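Dye type peroxidase A from Streptomyces lividans is a haem peroxidase of the dye-decolourising family that probably uses hydrogen peroxide to oxidise dyes and other organic substrates. Local coordinates of one contact, PDB 6GZW (chain A, 1.41 Å), residues S219-R224 and L321-Q326, beside the matching contact of the related Dye-decolorizing peroxidase Tfu_3078 from Thermobifida fusca, PDB 5FW4 (chain B, 1.80 Å), residues S275-R280 and L374-Q379. Structure 2 is superposed on structure 1 by the backbone atoms of these residues (RMSD 0.23 Å); each is numbered along its deposited sequence.

Structure 1 (6GZW). With HEM (protoporphyrin IX containing Fe), chain C.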
loop_
_atom_site.group_PDB
_atom_site.type_symbol
_atom_site.label_atom_id
_atom_site.label_comp_id
_atom_site.label_asym_id
_atom_site.label_seq_id
_atom_site.Cartn_x
_atom_site.Cartn_y
_atom_site.Cartn_z
ATOM N N SER A 219 -1.067 27.420 -0.785
ATOM C CA SER A 219 -0.365 27.068 0.458
ATOM C C SER A 219 1.003 26.516 0.102
ATOM O O SER A 219 1.204 26.088 -1.032
ATOM C CB SER A 219 -1.169 26.053 1.253
ATOM O OG SER A 219 -0.612 25.855 2.547
ATOM N N TYR A 220 1.938 26.537 1.054
ATOM C CA TYR A 220 3.275 25.975 0.875
ATOM C C TYR A 220 3.283 24.620 1.600
ATOM O O TYR A 220 2.907 24.538 2.762
ATOM C CB TYR A 220 4.385 26.904 1.389
ATOM C CG TYR A 220 4.434 28.128 0.518
ATOM C CD1 TYR A 220 5.148 28.115 -0.678
ATOM C CD2 TYR A 220 3.691 29.242 0.827
ATOM C CE1 TYR A 220 5.126 29.196 -1.536
ATOM C CE2 TYR A 220 3.676 30.343 -0.029
ATOM C CZ TYR A 220 4.398 30.303 -1.196
ATOM O OH TYR A 220 4.415 31.352 -2.067
ATOM N N VAL A 221 3.708 23.582 0.880
ATOM C CA VAL A 221 3.843 22.233 1.448
ATOM C C VAL A 221 5.323 21.923 1.680
ATOM O O VAL A 221 6.175 22.220 0.833
ATOM C CB VAL A 221 3.131 21.178 0.569
ATOM C CG1 VAL A 221 3.767 21.014 -0.792
ATOM C CG2 VAL A 221 3.060 19.822 1.277
ATOM N N VAL A 222 5.625 21.356 2.844
ATOM C CA VAL A 222 6.918 20.740 3.101
ATOM C C VAL A 222 6.647 19.260 3.291
ATOM O O VAL A 222 5.838 18.889 4.147
ATOM C CB VAL A 222 7.618 21.343 4.336
ATOM C CG1 VAL A 222 8.877 20.551 4.698
ATOM C CG2 VAL A 222 7.923 22.812 4.071
ATOM N N VAL A 223 7.278 18.445 2.443
ATOM C CA VAL A 223 7.247 16.982 2.491
ATOM C C VAL A 223 8.553 16.550 3.134
ATOM O O VAL A 223 9.626 17.024 2.728
ATOM C CB VAL A 223 7.177 16.414 1.068
ATOM C CG1 VAL A 223 7.226 14.892 1.064
ATOM C CG2 VAL A 223 5.941 16.925 0.366
ATOM N N ARG A 224 8.468 15.644 4.108
ATOM C CA ARG A 224 9.659 14.990 4.682
ATOM C C ARG A 224 9.429 13.507 4.750
ATOM O O ARG A 224 8.415 13.063 5.308
ATOM C CB ARG A 224 9.967 15.515 6.103
ATOM C CG ARG A 224 10.070 17.041 6.187
ATOM C CD ARG A 224 11.331 17.598 5.552
ATOM N NE ARG A 224 12.488 17.403 6.424
ATOM C CZ ARG A 224 13.617 18.108 6.369
ATOM N NH1 ARG A 224 13.814 19.034 5.417
ATOM N NH2 ARG A 224 14.584 17.864 7.270
ATOM N N LEU A 321 5.505 9.715 5.801
ATOM C CA LEU A 321 5.595 10.767 4.795
ATOM C C LEU A 321 4.901 11.950 5.417
ATOM O O LEU A 321 3.661 12.063 5.410
ATOM C CB LEU A 321 4.959 10.391 3.468
ATOM C CG LEU A 321 5.430 9.070 2.843
ATOM C CD1 LEU A 321 4.669 8.784 1.564
ATOM C CD2 LEU A 321 6.932 9.087 2.575
ATOM N N PHE A 322 5.710 12.768 6.079
ATOM C CA PHE A 322 5.245 13.961 6.766
ATOM C C PHE A 322 4.945 14.990 5.678
ATOM O O PHE A 322 5.788 15.275 4.856
ATOM C CB PHE A 322 6.345 14.431 7.713
ATOM C CG PHE A 322 5.981 15.635 8.535
ATOM C CD1 PHE A 322 5.305 15.493 9.742
ATOM C CD2 PHE A 322 6.305 16.901 8.105
ATOM C CE1 PHE A 322 4.971 16.598 10.531
ATOM C CE2 PHE A 322 5.978 18.009 8.876
ATOM C CZ PHE A 322 5.308 17.849 10.093
ATOM N N VAL A 323 3.724 15.512 5.680
ATOM C CA VAL A 323 3.267 16.489 4.691
ATOM C C VAL A 323 2.562 17.595 5.441
ATOM O O VAL A 323 1.498 17.379 6.020
ATOM C CB VAL A 323 2.295 15.858 3.682
ATOM C CG1 VAL A 323 1.956 16.863 2.594
ATOM C CG2 VAL A 323 2.909 14.625 3.060
ATOM N N CYS A 324 3.164 18.777 5.488
ATOM C CA CYS A 324 2.572 19.885 6.241
ATOM C C CYS A 324 2.334 21.072 5.334
ATOM O O CYS A 324 3.039 21.268 4.332
ATOM C CB CYS A 324 3.418 20.327 7.456
ATOM S SG CYS A 324 5.048 20.988 7.049
ATOM N N TRP A 325 1.356 21.871 5.759
ATOM C CA TRP A 325 0.781 22.943 4.970
ATOM C C TRP A 325 0.803 24.229 5.818
ATOM O O TRP A 325 0.411 24.194 6.974
ATOM C CB TRP A 325 -0.654 22.557 4.611
ATOM C CG TRP A 325 -0.759 21.340 3.725
ATOM C CD1 TRP A 325 -0.994 20.036 4.093
ATOM C CD2 TRP A 325 -0.665 21.350 2.310
ATOM N NE1 TRP A 325 -1.030 19.233 2.970
ATOM C CE2 TRP A 325 -0.839 20.026 1.862
ATOM C CE3 TRP A 325 -0.428 22.358 1.368
ATOM C CZ2 TRP A 325 -0.785 19.695 0.515
ATOM C CZ3 TRP A 325 -0.398 22.026 0.022
ATOM C CH2 TRP A 325 -0.545 20.702 -0.380
ATOM N N GLN A 326 1.269 25.333 5.227
ATOM C CA GLN A 326 1.319 26.629 5.899
ATOM C C GLN A 326 1.325 27.763 4.878
ATOM O O GLN A 326 1.708 27.559 3.722
ATOM C CB GLN A 326 2.582 26.719 6.760
ATOM C CG GLN A 326 3.871 26.426 6.022
ATOM C CD GLN A 326 4.427 25.037 6.292
ATOM O OE1 GLN A 326 4.954 24.771 7.387
ATOM N NE2 GLN A 326 4.338 24.158 5.306
HETATM C CHA HEM C . 2.122 16.629 17.269
HETATM C CHB HEM C . 4.341 12.469 16.171
HETATM C CHC HEM C . 7.283 14.908 13.172
HETATM C CHD HEM C . 5.063 19.032 14.273
HETATM C C1A HEM C . 2.465 15.302 17.235
HETATM C C2A HEM C . 1.864 14.291 18.041
HETATM C C3A HEM C . 2.497 13.133 17.726
HETATM C C4A HEM C . 3.491 13.424 16.735
HETATM C CMA HEM C . 2.223 11.751 18.269
HETATM C CAA HEM C . 0.750 14.464 19.065
HETATM C CBA HEM C . -0.679 14.316 18.565
HETATM C CGA HEM C . -1.064 15.439 17.662
HETATM O O1A HEM C . -1.466 16.552 18.097
HETATM O O2A HEM C . -0.967 15.289 16.410
HETATM C C1B HEM C . 5.335 12.778 15.224
HETATM C C2B HEM C . 6.169 11.810 14.593
HETATM C C3B HEM C . 7.014 12.459 13.748
HETATM C C4B HEM C . 6.653 13.905 13.868
HETATM C CMB HEM C . 6.149 10.336 14.862
HETATM C CAB HEM C . 8.009 11.917 12.799
HETATM C CBB HEM C . 7.947 10.709 12.265
HETATM C C1C HEM C . 6.981 16.250 13.236
HETATM C C2C HEM C . 7.651 17.264 12.504
HETATM C C3C HEM C . 7.023 18.452 12.835
HETATM C C4C HEM C . 5.949 18.132 13.741
HETATM C CMC HEM C . 8.826 17.113 11.588
HETATM C CAC HEM C . 7.337 19.842 12.426
HETATM C CBC HEM C . 8.513 20.320 11.989
HETATM C C1D HEM C . 4.039 18.638 15.143
HETATM C C2D HEM C . 3.071 19.638 15.631
HETATM C C3D HEM C . 2.248 18.982 16.470
HETATM C C4D HEM C . 2.735 17.572 16.476
HETATM C CMD HEM C . 2.988 21.111 15.238
HETATM C CAD HEM C . 1.083 19.593 17.232
HETATM C CBD HEM C . 1.529 20.263 18.536
HETATM C CGD HEM C . 0.365 20.913 19.217
HETATM O O1D HEM C . -0.275 20.298 20.116
HETATM O O2D HEM C . 0.024 22.060 18.864
HETATM N NA HEM C . 3.527 14.782 16.510
HETATM N NB HEM C . 5.680 13.994 14.781
HETATM N NC HEM C . 6.009 16.783 14.015
HETATM N ND HEM C . 3.868 17.443 15.736
HETATM FE FE HEM C . 4.759 15.782 15.302
HETATM O O HOH W 1 3.549 15.489 13.758
#

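Structure 2 (5FW4). With HEM (protoporphyrin IX containing Fe), chain D.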
loop_
_atom_site.group_PDB
_atom_site.type_symbol
_atom_site.label_atom_id
_atom_site.label_comp_id
_atom_site.label_asym_id
_atom_site.label_seq_id
_atom_site.Cartn_x
_atom_site.Cartn_y
_atom_site.Cartn_z
ATOM N N SER B 275 -0.849 27.842 -0.868
ATOM C CA SER B 275 -0.306 27.231 0.343
ATOM C C SER B 275 1.040 26.598 0.010
ATOM O O SER B 275 1.304 26.255 -1.144
ATOM C CB SER B 275 -1.270 26.180 0.924
ATOM O OG SER B 275 -0.854 25.713 2.228
ATOM N N TYR B 276 1.882 26.459 1.037
ATOM C CA TYR B 276 3.190 25.848 0.895
ATOM C C TYR B 276 3.215 24.495 1.610
ATOM O O TYR B 276 2.796 24.376 2.783
ATOM C CB TYR B 276 4.273 26.747 1.443
ATOM C CG TYR B 276 4.481 27.998 0.628
ATOM C CD1 TYR B 276 5.339 28.000 -0.472
ATOM C CD2 TYR B 276 3.802 29.173 0.928
ATOM C CE1 TYR B 276 5.516 29.133 -1.240
ATOM C CE2 TYR B 276 3.982 30.322 0.169
ATOM C CZ TYR B 276 4.844 30.296 -0.918
ATOM O OH TYR B 276 5.038 31.439 -1.683
ATOM N N LEU B 277 3.698 23.502 0.877
ATOM C CA LEU B 277 3.850 22.131 1.326
ATOM C C LEU B 277 5.308 21.831 1.638
ATOM O O LEU B 277 6.182 21.946 0.765
ATOM C CB LEU B 277 3.368 21.147 0.231
ATOM C CG LEU B 277 3.646 19.658 0.489
ATOM C CD1 LEU B 277 2.853 19.137 1.658
ATOM C CD2 LEU B 277 3.340 18.819 -0.752
ATOM N N VAL B 278 5.585 21.466 2.897
ATOM C CA VAL B 278 6.838 20.848 3.213
ATOM C C VAL B 278 6.596 19.357 3.306
ATOM O O VAL B 278 5.744 18.899 4.103
ATOM C CB VAL B 278 7.458 21.358 4.534
ATOM C CG1 VAL B 278 8.710 20.571 4.842
ATOM C CG2 VAL B 278 7.760 22.848 4.442
ATOM N N VAL B 279 7.341 18.594 2.501
ATOM C CA VAL B 279 7.281 17.144 2.586
ATOM C C VAL B 279 8.584 16.616 3.126
ATOM O O VAL B 279 9.676 17.030 2.711
ATOM C CB VAL B 279 6.869 16.453 1.259
ATOM C CG1 VAL B 279 7.667 16.959 0.102
ATOM C CG2 VAL B 279 6.999 14.944 1.355
ATOM N N ARG B 280 8.469 15.691 4.069
ATOM C CA ARG B 280 9.641 15.033 4.608
ATOM C C ARG B 280 9.382 13.530 4.625
ATOM O O ARG B 280 8.318 13.074 5.082
ATOM C CB ARG B 280 9.933 15.571 6.037
ATOM C CG ARG B 280 10.088 17.080 6.155
ATOM C CD ARG B 280 11.444 17.582 5.649
ATOM N NE ARG B 280 12.474 17.409 6.684
ATOM C CZ ARG B 280 13.644 18.032 6.746
ATOM N NH1 ARG B 280 14.006 18.918 5.834
ATOM N NH2 ARG B 280 14.452 17.784 7.782
ATOM N N LEU B 374 5.515 9.600 5.783
ATOM C CA LEU B 374 5.593 10.573 4.737
ATOM C C LEU B 374 4.884 11.794 5.293
ATOM O O LEU B 374 3.662 11.944 5.200
ATOM C CB LEU B 374 4.953 10.024 3.456
ATOM C CG LEU B 374 4.920 10.992 2.295
ATOM C CD1 LEU B 374 6.309 11.498 1.967
ATOM C CD2 LEU B 374 4.324 10.220 1.136
ATOM N N PHE B 375 5.664 12.649 5.953
ATOM C CA PHE B 375 5.135 13.788 6.657
ATOM C C PHE B 375 4.851 14.928 5.704
ATOM O O PHE B 375 5.677 15.247 4.868
ATOM C CB PHE B 375 6.189 14.244 7.663
ATOM C CG PHE B 375 5.909 15.565 8.301
ATOM C CD1 PHE B 375 6.257 16.761 7.667
ATOM C CD2 PHE B 375 5.411 15.618 9.616
ATOM C CE1 PHE B 375 6.036 17.983 8.294
ATOM C CE2 PHE B 375 5.169 16.835 10.223
ATOM C CZ PHE B 375 5.488 18.018 9.581
ATOM N N MET B 376 3.694 15.565 5.849
ATOM C CA MET B 376 3.341 16.666 4.981
ATOM C C MET B 376 2.717 17.784 5.786
ATOM O O MET B 376 1.652 17.599 6.378
ATOM C CB MET B 376 2.398 16.199 3.849
ATOM C CG MET B 376 3.068 15.330 2.817
ATOM S SD MET B 376 2.130 15.088 1.281
ATOM C CE MET B 376 1.226 13.644 1.717
ATOM N N ALA B 377 3.379 18.937 5.815
ATOM C CA ALA B 377 2.835 20.110 6.482
ATOM C C ALA B 377 2.489 21.197 5.482
ATOM O O ALA B 377 3.294 21.545 4.633
ATOM C CB ALA B 377 3.784 20.652 7.529
ATOM N N TRP B 378 1.288 21.724 5.663
ATOM C CA TRP B 378 0.749 22.829 4.899
ATOM C C TRP B 378 0.733 24.086 5.725
ATOM O O TRP B 378 0.393 24.066 6.938
ATOM C CB TRP B 378 -0.646 22.469 4.492
ATOM C CG TRP B 378 -0.696 21.319 3.620
ATOM C CD1 TRP B 378 -0.895 20.023 3.966
ATOM C CD2 TRP B 378 -0.600 21.348 2.193
ATOM N NE1 TRP B 378 -0.894 19.232 2.854
ATOM C CE2 TRP B 378 -0.751 20.028 1.744
ATOM C CE3 TRP B 378 -0.404 22.367 1.267
ATOM C CZ2 TRP B 378 -0.692 19.696 0.422
ATOM C CZ3 TRP B 378 -0.372 22.044 -0.058
ATOM C CH2 TRP B 378 -0.492 20.711 -0.470
ATOM N N GLN B 379 1.101 25.186 5.091
ATOM C CA GLN B 379 1.123 26.478 5.754
ATOM C C GLN B 379 1.211 27.627 4.769
ATOM O O GLN B 379 1.669 27.438 3.638
ATOM C CB GLN B 379 2.290 26.609 6.748
ATOM C CG GLN B 379 3.693 26.466 6.174
ATOM C CD GLN B 379 4.272 25.057 6.292
ATOM O OE1 GLN B 379 4.771 24.669 7.339
ATOM N NE2 GLN B 379 4.228 24.305 5.213
HETATM C CHA HEM D . 1.983 16.395 17.107
HETATM C CHB HEM D . 4.055 12.234 15.750
HETATM C CHC HEM D . 7.210 14.755 13.093
HETATM C CHD HEM D . 4.967 18.891 14.239
HETATM C C1A HEM D . 2.282 15.063 16.956
HETATM C C2A HEM D . 1.608 14.032 17.640
HETATM C C3A HEM D . 2.208 12.871 17.275
HETATM C C4A HEM D . 3.232 13.169 16.367
HETATM C CMA HEM D . 1.832 11.503 17.698
HETATM C CAA HEM D . 0.481 14.193 18.629
HETATM C CBA HEM D . -0.903 14.120 17.994
HETATM C CGA HEM D . -1.197 15.347 17.181
HETATM O O1A HEM D . -1.186 15.244 15.924
HETATM O O2A HEM D . -1.454 16.433 17.759
HETATM C C1B HEM D . 5.116 12.588 14.898
HETATM C C2B HEM D . 5.985 11.647 14.296
HETATM C C3B HEM D . 6.887 12.338 13.533
HETATM C C4B HEM D . 6.516 13.745 13.689
HETATM C CMB HEM D . 5.894 10.157 14.466
HETATM C CAB HEM D . 7.967 11.881 12.651
HETATM C CBB HEM D . 8.137 10.610 12.286
HETATM C C1C HEM D . 6.887 16.091 13.164
HETATM C C2C HEM D . 7.559 17.093 12.497
HETATM C C3C HEM D . 6.899 18.275 12.813
HETATM C C4C HEM D . 5.835 17.966 13.691
HETATM C CMC HEM D . 8.747 16.825 11.610
HETATM C CAC HEM D . 7.155 19.669 12.484
HETATM C CBC HEM D . 8.316 20.099 12.099
HETATM C C1D HEM D . 3.962 18.474 15.128
HETATM C C2D HEM D . 3.057 19.453 15.741
HETATM C C3D HEM D . 2.232 18.750 16.552
HETATM C C4D HEM D . 2.660 17.361 16.427
HETATM C CMD HEM D . 3.006 20.954 15.515
HETATM C CAD HEM D . 1.104 19.321 17.388
HETATM C CBD HEM D . 1.693 19.886 18.684
HETATM C CGD HEM D . 0.625 20.597 19.486
HETATM O O1D HEM D . 0.252 21.756 19.215
HETATM O O2D HEM D . 0.091 19.989 20.438
HETATM N NA HEM D . 3.286 14.519 16.181
HETATM N NB HEM D . 5.464 13.813 14.506
HETATM N NC HEM D . 5.880 16.641 13.908
HETATM N ND HEM D . 3.705 17.210 15.553
HETATM FE FE HEM D . 4.581 15.584 15.105
#

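Structure 1 (6GZW)
Val221 lies over one face of the Trp325 indole, its CB 3.8 Å from the centroid of the six-membered ring in a CH-pi contact; Ser219 OG, hydrogen-bonded to Ile199 O, stands at the indole edge. The Phe322 ring carries the haem methyl CMC over one face, and its far rim reaches a haem pyrrole ring, CZ 3.3 Å from haem C3C. These residues belong to strands 219-228 and 316-326, antiparallel neighbours in the C-terminal half of the dye-decolourising peroxidase fold, and Phe322 brings this pair to the haem pocket, of which it is one residue. Beside the indole, Val221 CG2, anti to its backbone N, presses on Val323 CG1 at a tight 3.4 Å. On the face that carries Phe322, Cys324 SG stands 3.8 Å from Val222 CB. Gln326 NE2 reaches Tyr220 O (2.9 Å) from above the carbonyl plane, joining the backbone N of Gln326 on that oxygen, while OE1 accepts from Phe333 N. The aliphatic start of Arg224 lies beside Phe322, and its guanidinium leads away to a salt bridge with Asp115.

Structure 2 (5FW4)
Leu277 lies over one face of the Trp378 indole, its CB 4.0 Å from the centroid of the six-membered ring in a CH-pi contact; Ser275 OG, hydrogen-bonded to Ile258 O, stands at the indole edge. The Phe375 ring, part of the cofactor pocket, carries the haem methyl CMC over one face, and its far rim reaches a haem pyrrole ring, CE2 3.3 Å from haem C2C. With CG anti to the backbone N (chi1 172°), Leu277 carries CD1 over the indole and on to Met376 CB at 3.7 Å. Met376 continues through CG and SD to Val82 and Val84 of strand 81-89. On the face that carries Phe375, the short side chain of Ala377 ends at CB, 4.3 Å from Val278 O. Gln379 NE2 reaches Tyr276 O (2.8 Å) from above the carbonyl plane, joining the backbone N of Gln379 on that oxygen, while OE1 accepts from Phe386 N. The aliphatic start of Arg280 lies beside Phe375, and its guanidinium leads away to a salt bridge with Asp173. Leu374 CD1 meets Val279 CG2 at 3.6 Å.

Comparison
Both structures pair the two strands through the same antiparallel backbone bonds, such as Val222(A) N to Cys324(A) O and Val278(B) N to Ala377(B) O. Phe322(A), Trp325(A), Arg224(A), Val222(A) and their counterparts keep their places, and haem is bound at this place in both. Three positions carry different residues. At Val221(A) / Leu277(B) the CB atoms coincide, and CG2 of Val221(A) and CG of Leu277(B) stand 1.0 Å apart after superposition. CG1 of Val221(A) has no counterpart in the leucine, while CD2 of Leu277(B) is additional; the contact with the tryptophan is kept. Across the strands, CG2 of Val323(A) and CG of Met376(B) are 0.8 Å apart. The methionine lacks a match for CG1 of Val323(A) but extends further through SD and CE, still touching Leu277(B) as Val323(A) touches Val221(A). On the face of Phe322(A) / Phe375(B), Cys324(A) has an SG that Ala377(B) lacks, so the sulfur contact with Val222(A) is absent there, although CB keeps its touch on the phenylalanine. Two unexchanged residues are modelled differently. Val223(A) has chi1 177°, Val279(B) 49°, and the place of CG2 of Val223(A) is left. Leu321(A) has chi1 -53° and chi2 177°, Leu374(B) 177° and 56°, with the CG atoms 2.1 Å apart. CD1 of Leu374(B) meets CG2 of Val279(B) at 3.6 Å, where Leu321(A) CB and Val223(A) CG1 remain 5.6 Å from each other.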